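Side-chain contacts in DNA replication licensing factor MCM related protein (Thermoplasma acidophilum, PDB 4ME3), which is the N-terminal part of an archaeal MCM, thought to be a replicative helicase that binds single-stranded DNA and uses ATP to unwind the duplex: residues S31-I34 and N35-H38; V49-R52 and D53-Y57; W59-A62 and G63-V67; I218-D222 and D223-L227. All blocks are in the same frame, centred on the assembly; numbering follows the deposited sequence.

How the contacts relate
Contacts 1 to 3 lie in the helical part of this MCM N-terminal domain, and contact 4 ends a strand of its OB domain. Contacts 2 and 3 form one packed unit: their centres are 10 Å apart, and helices 51-57 and 59-67 meet where Phe51 CZ lies 3.6 Å from Leu66 CD1 and Leu54 CD1 lies 3.7 Å from Ile65 CD1. Contact 1 stands apart, its centre 18 Å from that of contact 2, though its helix leans on strand 46-50, which leads into contact 2. Contact 4 reaches the same strand through Asp223 and Leu224, joining the two domains. All four lie away from the zinc site of Cys147, Cys150, Cys169 and Cys172.

Contact 1 of 4, residues S31-I34 and N35-H38; sequences SDEI and NRIH
Arg36 folds its guanidinium back over the preceding turn of helix 31-38, laying one face on Glu33 CA and Asp32 O. NH2 comes 3.6 Å from Glu33 CA and 3.7 Å from Glu33 CB, while NH1 passes over Asp32 O. The bend at chi3 (-59°) turns the chain back along the helix surface. Glu33 crosses it obliquely: its CG is anti to the backbone N (chi1 -179°), and the extended chain carries the carboxylate away from the guanidinium, leaving CB and CG against NH2, with the two flat groups 23° apart. Their charged atoms do not meet, since Glu33 OE1 remains 5.1 Å from Arg36 NH2. Asp32 OD2 is likewise 5.4 Å from Arg36 NH1.

On the neighbouring flank of the helix, the Asn35 side chain folds back toward Ser31 O, ND2 2.9 Å from it but badly angled for a hydrogen bond. The backbone N of Asn35 makes the bond to that oxygen instead. Ser31 OG turns elsewhere, to the hydroxyl of Tyr84 on helix 69-84. On the inner side, Ile37 CG1 packs against Glu33 O at 3.3 Å, and Ile34 and Ile37 both rest on Leu47 of strand 46-50.

The helix is thus amphipathic, its isoleucines turned to the core and its charges outward. Two acids flanking one arginine without touching it would probably give a diffuse electrostatic attraction rather than a fixed salt bridge.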
loop_
_atom_site.group_PDB
_atom_site.type_symbol
_atom_site.label_atom_id
_atom_site.label_comp_id
_atom_site.label_asym_id
_atom_site.label_seq_id
_atom_site.Cartn_x
_atom_site.Cartn_y
_atom_site.Cartn_z
ATOM N N SER A 31 -11.253 18.055 -1.527
ATOM C CA SER A 31 -10.265 19.033 -1.079
ATOM C C SER A 31 -10.452 19.428 0.382
ATOM O O SER A 31 -9.474 19.564 1.118
ATOM C CB SER A 31 -10.313 20.279 -1.966
ATOM O OG SER A 31 -10.013 19.952 -3.311
ATOM N N ASP A 32 -11.700 19.617 0.805
ATOM C CA ASP A 32 -11.978 20.011 2.180
ATOM C C ASP A 32 -11.541 18.937 3.169
ATOM O O ASP A 32 -10.948 19.244 4.203
ATOM C CB ASP A 32 -13.463 20.329 2.376
ATOM C CG ASP A 32 -13.807 21.763 2.014
ATOM O OD1 ASP A 32 -12.877 22.559 1.763
ATOM O OD2 ASP A 32 -15.010 22.100 1.997
ATOM N N GLU A 33 -11.833 17.678 2.855
ATOM C CA GLU A 33 -11.431 16.581 3.727
ATOM C C GLU A 33 -9.914 16.483 3.786
ATOM O O GLU A 33 -9.336 16.281 4.856
ATOM C CB GLU A 33 -12.019 15.255 3.249
ATOM C CG GLU A 33 -11.653 14.078 4.141
ATOM C CD GLU A 33 -12.460 12.834 3.832
ATOM O OE1 GLU A 33 -13.102 12.785 2.761
ATOM O OE2 GLU A 33 -12.456 11.903 4.666
ATOM N N ILE A 34 -9.270 16.629 2.633
ATOM C CA ILE A 34 -7.818 16.544 2.562
ATOM C C ILE A 34 -7.175 17.640 3.403
ATOM O O ILE A 34 -6.190 17.404 4.099
ATOM C CB ILE A 34 -7.313 16.635 1.111
ATOM C CG1 ILE A 34 -7.837 15.444 0.297
ATOM C CG2 ILE A 34 -5.788 16.656 1.084
ATOM C CD1 ILE A 34 -7.559 15.531 -1.192
ATOM N N ASN A 35 -7.744 18.840 3.352
ATOM C CA ASN A 35 -7.219 19.952 4.134
ATOM C C ASN A 35 -7.419 19.748 5.635
ATOM O O ASN A 35 -6.649 20.267 6.443
ATOM C CB ASN A 35 -7.844 21.270 3.672
ATOM C CG ASN A 35 -7.361 21.688 2.293
ATOM O OD1 ASN A 35 -6.186 21.525 1.961
ATOM N ND2 ASN A 35 -8.267 22.222 1.482
ATOM N N ARG A 36 -8.446 18.992 6.010
ATOM C CA ARG A 36 -8.634 18.618 7.409
ATOM C C ARG A 36 -7.578 17.608 7.844
ATOM O O ARG A 36 -7.056 17.682 8.957
ATOM C CB ARG A 36 -10.032 18.047 7.644
ATOM C CG ARG A 36 -11.106 19.109 7.796
ATOM C CD ARG A 36 -12.353 18.548 8.449
ATOM N NE ARG A 36 -12.931 17.449 7.681
ATOM C CZ ARG A 36 -13.704 17.604 6.612
ATOM N NH1 ARG A 36 -13.993 18.818 6.160
ATOM N NH2 ARG A 36 -14.186 16.540 5.986
ATOM N N ILE A 37 -7.267 16.664 6.962
ATOM C CA ILE A 37 -6.210 15.689 7.225
ATOM C C ILE A 37 -4.867 16.400 7.342
ATOM O O ILE A 37 -4.028 16.054 8.177
ATOM C CB ILE A 37 -6.129 14.648 6.094
ATOM C CG1 ILE A 37 -7.422 13.833 6.028
ATOM C CG2 ILE A 37 -4.937 13.727 6.301
ATOM C CD1 ILE A 37 -7.530 12.963 4.789
ATOM N N HIS A 38 -4.673 17.398 6.489
ATOM C CA HIS A 38 -3.460 18.204 6.485
ATOM C C HIS A 38 -3.127 18.729 7.881
ATOM O O HIS A 38 -1.963 18.757 8.287
ATOM C CB HIS A 38 -3.636 19.370 5.511
ATOM C CG HIS A 38 -2.570 20.414 5.612
ATOM N ND1 HIS A 38 -1.502 20.471 4.746
ATOM C CD2 HIS A 38 -2.415 21.450 6.471
ATOM C CE1 HIS A 38 -0.729 21.494 5.069
ATOM N NE2 HIS A 38 -1.260 22.103 6.112
#

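Contact 2 of 4, residues V49-R52 and D53-Y57; sequences VSFR and DLEDY
Ser50 O takes Leu54 N at 3.1 Å, with an N-H...O angle of 162°. That bond opens the first turn of helix 51-57 where strand 46-50 ends. Phe51 O grips Glu55 N at 2.9 Å, and Arg52 O receives Asp56 N in the next step. Ser50 is the N-cap: its OG, anti to the backbone N (chi1 177°), accepts a weak bond from Arg52 N at 3.2 Å and also bonds to Asp102. Asp53 sets its carboxylate alongside the cap residue, OD2 lying 3.8 Å from Ser50 CB. The far end of Arg52 extends away to a salt bridge with Glu104.

Outside this polar frame, the Phe51 ring and the Glu55 chain cross with ring and carboxylate planes 47° apart. Phe51 CE2 meets Glu55 CD at 3.6 Å and touches CG nearly as closely. Leu54 serves the other flank: its CD1 touches Phe51 CD1 at 4.2 Å, while its CG meets Val49 CG1 at 3.9 Å, the side chains crossing at about right angles in both pairs. Phe24 of helix 14-27 and Ile100 of strand 97-101 extend this apolar patch.

This is a strand-to-helix junction with a serine cap. Asp53, in the first turn, would probably interact favourably with the helix dipole, whereas Glu55 packs its aliphatic part and CD on Phe51; Phe51, Leu54 and Val49 anchor the junction in the core.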
loop_
_atom_site.group_PDB
_atom_site.type_symbol
_atom_site.label_atom_id
_atom_site.label_comp_id
_atom_site.label_asym_id
_atom_site.label_seq_id
_atom_site.Cartn_x
_atom_site.Cartn_y
_atom_site.Cartn_z
ATOM N N VAL A 49 -11.587 7.213 -0.736
ATOM C CA VAL A 49 -12.290 7.753 -1.894
ATOM C C VAL A 49 -13.355 6.766 -2.349
ATOM O O VAL A 49 -13.104 5.566 -2.438
ATOM C CB VAL A 49 -11.323 8.040 -3.058
ATOM C CG1 VAL A 49 -12.090 8.327 -4.334
ATOM C CG2 VAL A 49 -10.404 9.205 -2.706
ATOM N N SER A 50 -14.546 7.276 -2.636
ATOM C CA SER A 50 -15.663 6.419 -3.014
ATOM C C SER A 50 -15.546 5.975 -4.464
ATOM O O SER A 50 -15.380 6.797 -5.362
ATOM C CB SER A 50 -16.986 7.155 -2.809
ATOM O OG SER A 50 -18.073 6.354 -3.230
ATOM N N PHE A 51 -15.637 4.674 -4.705
ATOM C CA PHE A 51 -15.582 4.190 -6.072
ATOM C C PHE A 51 -16.789 4.690 -6.861
ATOM O O PHE A 51 -16.721 4.834 -8.080
ATOM C CB PHE A 51 -15.510 2.665 -6.125
ATOM C CG PHE A 51 -15.200 2.140 -7.488
ATOM C CD1 PHE A 51 -13.907 2.199 -7.985
ATOM C CD2 PHE A 51 -16.199 1.618 -8.289
ATOM C CE1 PHE A 51 -13.614 1.727 -9.245
ATOM C CE2 PHE A 51 -15.911 1.149 -9.557
ATOM C CZ PHE A 51 -14.617 1.203 -10.033
ATOM N N ARG A 52 -17.884 4.964 -6.158
ATOM C CA ARG A 52 -19.084 5.512 -6.785
ATOM C C ARG A 52 -18.780 6.868 -7.413
ATOM O O ARG A 52 -19.262 7.183 -8.503
ATOM C CB ARG A 52 -20.204 5.686 -5.756
ATOM C CG ARG A 52 -20.594 4.424 -4.999
ATOM C CD ARG A 52 -21.353 4.787 -3.729
ATOM N NE ARG A 52 -21.720 3.614 -2.937
ATOM C CZ ARG A 52 -22.078 3.655 -1.656
ATOM N NH1 ARG A 52 -22.113 4.809 -1.002
ATOM N NH2 ARG A 52 -22.395 2.536 -1.021
ATOM N N ASP A 53 -17.993 7.677 -6.709
ATOM C CA ASP A 53 -17.566 8.973 -7.232
ATOM C C ASP A 53 -16.630 8.793 -8.423
ATOM O O ASP A 53 -16.763 9.480 -9.433
ATOM C CB ASP A 53 -16.876 9.797 -6.141
ATOM C CG ASP A 53 -17.841 10.287 -5.075
ATOM O OD1 ASP A 53 -19.066 10.261 -5.319
ATOM O OD2 ASP A 53 -17.371 10.706 -3.997
ATOM N N LEU A 54 -15.677 7.871 -8.306
ATOM C CA LEU A 54 -14.733 7.621 -9.392
ATOM C C LEU A 54 -15.447 7.191 -10.673
ATOM O O LEU A 54 -15.131 7.675 -11.760
ATOM C CB LEU A 54 -13.707 6.562 -8.977
ATOM C CG LEU A 54 -12.670 7.022 -7.950
ATOM C CD1 LEU A 54 -11.956 5.827 -7.326
ATOM C CD2 LEU A 54 -11.657 7.975 -8.579
ATOM N N GLU A 55 -16.401 6.275 -10.546
ATOM C CA GLU A 55 -17.176 5.819 -11.702
ATOM C C GLU A 55 -17.938 6.971 -12.353
ATOM O O GLU A 55 -17.987 7.083 -13.581
ATOM C CB GLU A 55 -18.163 4.724 -11.289
ATOM C CG GLU A 55 -17.807 3.344 -11.816
ATOM C CD GLU A 55 -18.782 2.276 -11.361
ATOM O OE1 GLU A 55 -19.548 2.532 -10.406
ATOM O OE2 GLU A 55 -18.782 1.181 -11.959
ATOM N N ASP A 56 -18.534 7.820 -11.524
ATOM C CA ASP A 56 -19.299 8.966 -12.004
ATOM C C ASP A 56 -18.397 9.959 -12.731
ATOM O O ASP A 56 -18.816 10.629 -13.678
ATOM C CB ASP A 56 -19.985 9.660 -10.828
ATOM C CG ASP A 56 -21.076 10.605 -11.268
ATOM O OD1 ASP A 56 -22.126 10.113 -11.738
ATOM O OD2 ASP A 56 -20.892 11.834 -11.137
ATOM N N TYR A 57 -17.154 10.042 -12.272
ATOM C CA TYR A 57 -16.168 10.971 -12.808
ATOM C C TYR A 57 -15.712 10.567 -14.205
ATOM O O TYR A 57 -15.769 11.356 -15.147
ATOM C CB TYR A 57 -14.975 11.024 -11.850
ATOM C CG TYR A 57 -13.749 11.731 -12.372
ATOM C CD1 TYR A 57 -13.817 13.035 -12.842
ATOM C CD2 TYR A 57 -12.511 11.101 -12.361
ATOM C CE1 TYR A 57 -12.693 13.683 -13.303
ATOM C CE2 TYR A 57 -11.381 11.742 -12.820
ATOM C CZ TYR A 57 -11.478 13.033 -13.290
ATOM O OH TYR A 57 -10.357 13.684 -13.742
#

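Contact 3 of 4, residues W59-A62 and G63-V67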
loop_
_atom_site.group_PDB
_atom_site.type_symbol
_atom_site.label_atom_id
_atom_site.label_comp_id
_atom_site.label_asym_id
_atom_site.label_seq_id
_atom_site.Cartn_x
_atom_site.Cartn_y
_atom_site.Cartn_z
ATOM N N TRP A 59 -15.537 6.577 -16.128
ATOM C CA TRP A 59 -15.633 5.144 -15.865
ATOM C C TRP A 59 -14.430 4.378 -16.416
ATOM O O TRP A 59 -14.109 3.296 -15.926
ATOM C CB TRP A 59 -16.966 4.561 -16.351
ATOM C CG TRP A 59 -17.100 4.403 -17.827
ATOM C CD1 TRP A 59 -17.586 5.324 -18.710
ATOM C CD2 TRP A 59 -16.768 3.243 -18.597
ATOM N NE1 TRP A 59 -17.570 4.810 -19.985
ATOM C CE2 TRP A 59 -17.073 3.533 -19.942
ATOM C CE3 TRP A 59 -16.240 1.988 -18.282
ATOM C CZ2 TRP A 59 -16.863 2.615 -20.972
ATOM C CZ3 TRP A 59 -16.032 1.077 -19.305
ATOM C CH2 TRP A 59 -16.344 1.396 -20.632
ATOM N N GLN A 60 -13.751 4.949 -17.408
ATOM C CA GLN A 60 -12.500 4.377 -17.905
ATOM C C GLN A 60 -11.414 4.472 -16.838
ATOM O O GLN A 60 -10.666 3.523 -16.603
ATOM C CB GLN A 60 -12.025 5.106 -19.163
ATOM C CG GLN A 60 -12.058 4.261 -20.429
ATOM C CD GLN A 60 -13.466 3.888 -20.857
ATOM O OE1 GLN A 60 -13.736 2.736 -21.203
ATOM N NE2 GLN A 60 -14.367 4.864 -20.853
ATOM N N PHE A 61 -11.331 5.637 -16.208
ATOM C CA PHE A 61 -10.377 5.879 -15.133
ATOM C C PHE A 61 -10.683 4.954 -13.963
ATOM O O PHE A 61 -9.780 4.331 -13.398
ATOM C CB PHE A 61 -10.465 7.343 -14.701
ATOM C CG PHE A 61 -9.489 7.736 -13.625
ATOM C CD1 PHE A 61 -8.125 7.701 -13.853
ATOM C CD2 PHE A 61 -9.946 8.184 -12.395
ATOM C CE1 PHE A 61 -7.230 8.083 -12.866
ATOM C CE2 PHE A 61 -9.059 8.571 -11.405
ATOM C CZ PHE A 61 -7.696 8.520 -11.642
ATOM N N ALA A 62 -11.961 4.858 -13.608
ATOM C CA ALA A 62 -12.389 3.977 -12.524
ATOM C C ALA A 62 -11.994 2.528 -12.813
ATOM O O ALA A 62 -11.436 1.843 -11.956
ATOM C CB ALA A 62 -13.889 4.087 -12.319
ATOM N N GLY A 63 -12.281 2.068 -14.025
ATOM C CA GLY A 63 -11.948 0.711 -14.422
ATOM C C GLY A 63 -10.455 0.443 -14.421
ATOM O O GLY A 63 -10.015 -0.660 -14.089
ATOM N N SER A 64 -9.670 1.447 -14.801
ATOM C CA SER A 64 -8.221 1.313 -14.838
ATOM C C SER A 64 -7.653 1.143 -13.432
ATOM O O SER A 64 -6.654 0.444 -13.241
ATOM C CB SER A 64 -7.582 2.530 -15.509
ATOM O OG SER A 64 -7.899 2.576 -16.890
ATOM N N ILE A 65 -8.280 1.797 -12.457
ATOM C CA ILE A 65 -7.883 1.640 -11.059
ATOM C C ILE A 65 -8.054 0.188 -10.606
ATOM O O ILE A 65 -7.227 -0.335 -9.862
ATOM C CB ILE A 65 -8.682 2.582 -10.136
ATOM C CG1 ILE A 65 -8.326 4.039 -10.447
ATOM C CG2 ILE A 65 -8.386 2.273 -8.676
ATOM C CD1 ILE A 65 -9.217 5.062 -9.770
ATOM N N LEU A 66 -9.114 -0.470 -11.062
ATOM C CA LEU A 66 -9.342 -1.865 -10.697
ATOM C C LEU A 66 -8.319 -2.797 -11.347
ATOM O O LEU A 66 -7.962 -3.829 -10.777
ATOM C CB LEU A 66 -10.757 -2.297 -11.079
ATOM C CG LEU A 66 -11.886 -1.511 -10.408
ATOM C CD1 LEU A 66 -13.236 -2.028 -10.867
ATOM C CD2 LEU A 66 -11.767 -1.582 -8.898
ATOM N N VAL A 67 -7.842 -2.431 -12.533
ATOM C CA VAL A 67 -6.890 -3.265 -13.265
ATOM C C VAL A 67 -5.443 -3.044 -12.827
ATOM O O VAL A 67 -4.656 -3.992 -12.773
ATOM C CB VAL A 67 -6.981 -3.006 -14.786
ATOM C CG1 VAL A 67 -5.875 -3.749 -15.519
ATOM C CG2 VAL A 67 -8.342 -3.416 -15.311
#
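Ile65 sets its CD1 methyl over one face of the Phe61 ring, a CH-pi contact one helical turn apart. The methyl is 4.2 Å from the ring centroid and 25° off the normal, displaced toward the rim, so the closest ring atom is CE2. With CG1 beside the backbone N (chi1 -66°), Ile65 also tucks this branch against the Phe61 carbonyl, CG1 lying 3.3 Å from Phe61 O.

On the adjoining flank, Ser64 grips Gln60 O twice. Its backbone N and its OG each donate to that oxygen at 2.9 Å, arriving from opposite faces of the carbonyl plane. An alanine here is likely to leave Gln60 O with the amide bond but without its second donor, weakening the hold on that carbonyl. Gly63 N bonds to Trp59 O at 2.9 Å, and Ile65 N bonds to Phe61 O.

Further out, Trp21 of helix 14-27 meets the Phe61 ring edge-to-face, and Leu54 of helix 51-57 touches both Phe61 and Ile65. Asn58 OD1 accepts from Phe61 N at the start of helix 59-67. Tyr72 of helix 69-84 lies against both Ser64 and Ile65.

The Ser64 hydroxyl thus spends its proton on its own helix, while the CH-pi contact holds Ile65 and Phe61 together as one apolar surface, which Trp21, Leu54 and Tyr72 join to the neighbouring helices of the MCM N-terminal domain.

Contact 4 of 4, residues I218-D222 and D223-L227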
loop_
_atom_site.group_PDB
_atom_site.type_symbol
_atom_site.label_atom_id
_atom_site.label_comp_id
_atom_site.label_asym_id
_atom_site.label_seq_id
_atom_site.Cartn_x
_atom_site.Cartn_y
_atom_site.Cartn_z
ATOM N N ILE A 218 -4.436 -12.343 4.349
ATOM C CA ILE A 218 -4.587 -10.933 4.061
ATOM C C ILE A 218 -3.481 -10.202 4.796
ATOM O O ILE A 218 -3.219 -10.484 5.969
ATOM C CB ILE A 218 -5.939 -10.405 4.564
ATOM C CG1 ILE A 218 -7.087 -11.230 3.976
ATOM C CG2 ILE A 218 -6.107 -8.938 4.201
ATOM C CD1 ILE A 218 -8.330 -11.192 4.808
ATOM N N ILE A 219 -2.816 -9.287 4.102
ATOM C CA ILE A 219 -1.843 -8.408 4.731
ATOM C C ILE A 219 -2.540 -7.093 5.049
ATOM O O ILE A 219 -3.058 -6.431 4.157
ATOM C CB ILE A 219 -0.634 -8.135 3.813
ATOM C CG1 ILE A 219 0.100 -9.439 3.480
ATOM C CG2 ILE A 219 0.328 -7.149 4.464
ATOM C CD1 ILE A 219 0.563 -10.221 4.680
ATOM N N THR A 220 -2.574 -6.731 6.327
ATOM C CA THR A 220 -3.142 -5.455 6.741
ATOM C C THR A 220 -2.025 -4.572 7.277
ATOM O O THR A 220 -1.261 -4.993 8.142
ATOM C CB THR A 220 -4.229 -5.631 7.821
ATOM O OG1 THR A 220 -3.665 -6.235 8.995
ATOM C CG2 THR A 220 -5.362 -6.500 7.299
ATOM N N GLU A 221 -1.922 -3.354 6.755
ATOM C CA GLU A 221 -0.826 -2.469 7.129
ATOM C C GLU A 221 -1.317 -1.151 7.704
ATOM O O GLU A 221 -2.427 -0.699 7.410
ATOM C CB GLU A 221 0.071 -2.178 5.923
ATOM C CG GLU A 221 0.855 -3.373 5.412
ATOM C CD GLU A 221 1.925 -2.972 4.415
ATOM O OE1 GLU A 221 1.803 -1.881 3.817
ATOM O OE2 GLU A 221 2.888 -3.743 4.229
ATOM N N ASP A 222 -0.463 -0.547 8.526
ATOM C CA ASP A 222 -0.687 0.789 9.064
ATOM C C ASP A 222 -2.043 0.884 9.771
ATOM O O ASP A 222 -2.286 0.160 10.738
ATOM C CB ASP A 222 -0.524 1.823 7.941
ATOM C CG ASP A 222 -0.188 3.209 8.458
ATOM O OD1 ASP A 222 -0.014 3.372 9.686
ATOM O OD2 ASP A 222 -0.072 4.135 7.624
ATOM N N ASP A 223 -2.920 1.765 9.298
ATOM C CA ASP A 223 -4.207 1.993 9.947
ATOM C C ASP A 223 -5.133 0.779 9.909
ATOM O O ASP A 223 -6.116 0.726 10.650
ATOM C CB ASP A 223 -4.918 3.203 9.322
ATOM C CG ASP A 223 -4.883 3.187 7.800
ATOM O OD1 ASP A 223 -3.784 3.030 7.230
ATOM O OD2 ASP A 223 -5.952 3.340 7.170
ATOM N N LEU A 224 -4.828 -0.191 9.052
ATOM C CA LEU A 224 -5.655 -1.388 8.941
ATOM C C LEU A 224 -5.159 -2.540 9.818
ATOM O O LEU A 224 -5.871 -3.523 10.007
ATOM C CB LEU A 224 -5.746 -1.843 7.480
ATOM C CG LEU A 224 -6.431 -0.858 6.529
ATOM C CD1 LEU A 224 -6.568 -1.472 5.142
ATOM C CD2 LEU A 224 -7.784 -0.433 7.073
ATOM N N ALA A 225 -3.949 -2.427 10.359
ATOM C CA ALA A 225 -3.420 -3.482 11.221
ATOM C C ALA A 225 -4.087 -3.461 12.593
ATOM O O ALA A 225 -4.423 -2.400 13.110
ATOM C CB ALA A 225 -1.910 -3.346 11.364
ATOM N N GLY A 226 -4.277 -4.640 13.173
ATOM C CA GLY A 226 -4.795 -4.762 14.523
ATOM C C GLY A 226 -6.302 -4.631 14.630
ATOM O O GLY A 226 -6.817 -4.314 15.698
ATOM N N LEU A 227 -7.007 -4.886 13.533
ATOM C CA LEU A 227 -8.459 -4.724 13.496
ATOM C C LEU A 227 -9.214 -6.050 13.456
ATOM O O LEU A 227 -10.374 -6.114 13.857
ATOM C CB LEU A 227 -8.869 -3.892 12.279
ATOM C CG LEU A 227 -8.379 -2.442 12.233
ATOM C CD1 LEU A 227 -8.855 -1.764 10.953
ATOM C CD2 LEU A 227 -8.844 -1.674 13.454
HETATM O O HOH W 1 -6.244 -6.175 11.011
#
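Asp222 and Asp223 hold their carboxylates almost perpendicular, the planes 86° apart, in the type II' beta turn that ends strand 215-221 of the OB domain. Asp222 OD2 and Asp223 OD1 lie only 3.9 Å apart, a like-charge pair that separate bases probably offset: Arg45 forms a salt bridge with Asp222, Arg99 with Asp223. Asn97 also donates to Asp222 OD2. These partners lie on and next to the parallel sheet of strands 46-50 and 97-101, to which the acidic pair ties the turn. Their first torsions turn the two groups across each other: Asp222 CG is anti to its own amide nitrogen (chi1 -157°), whereas Asp223 CG sits between N and the carbonyl carbon (chi1 46°). A leucine in place of Asp222 would probably leave Arg45 without this carboxylate and Asn97 without its acceptor.

Leu224 N closes the turn on Glu221 O at 3.0 Å, and a short 3-10 turn follows, Ala225 N bonding to Asp222 O at 3.1 Å. Thr220 faces it, CB 3.5 Å from Leu224 O and OG1 bonded to Gln196 O. One water donates to Leu224 O and accepts from Leu227 N, each at 2.9 Å, and lies 3.3 Å from Thr220 OG1.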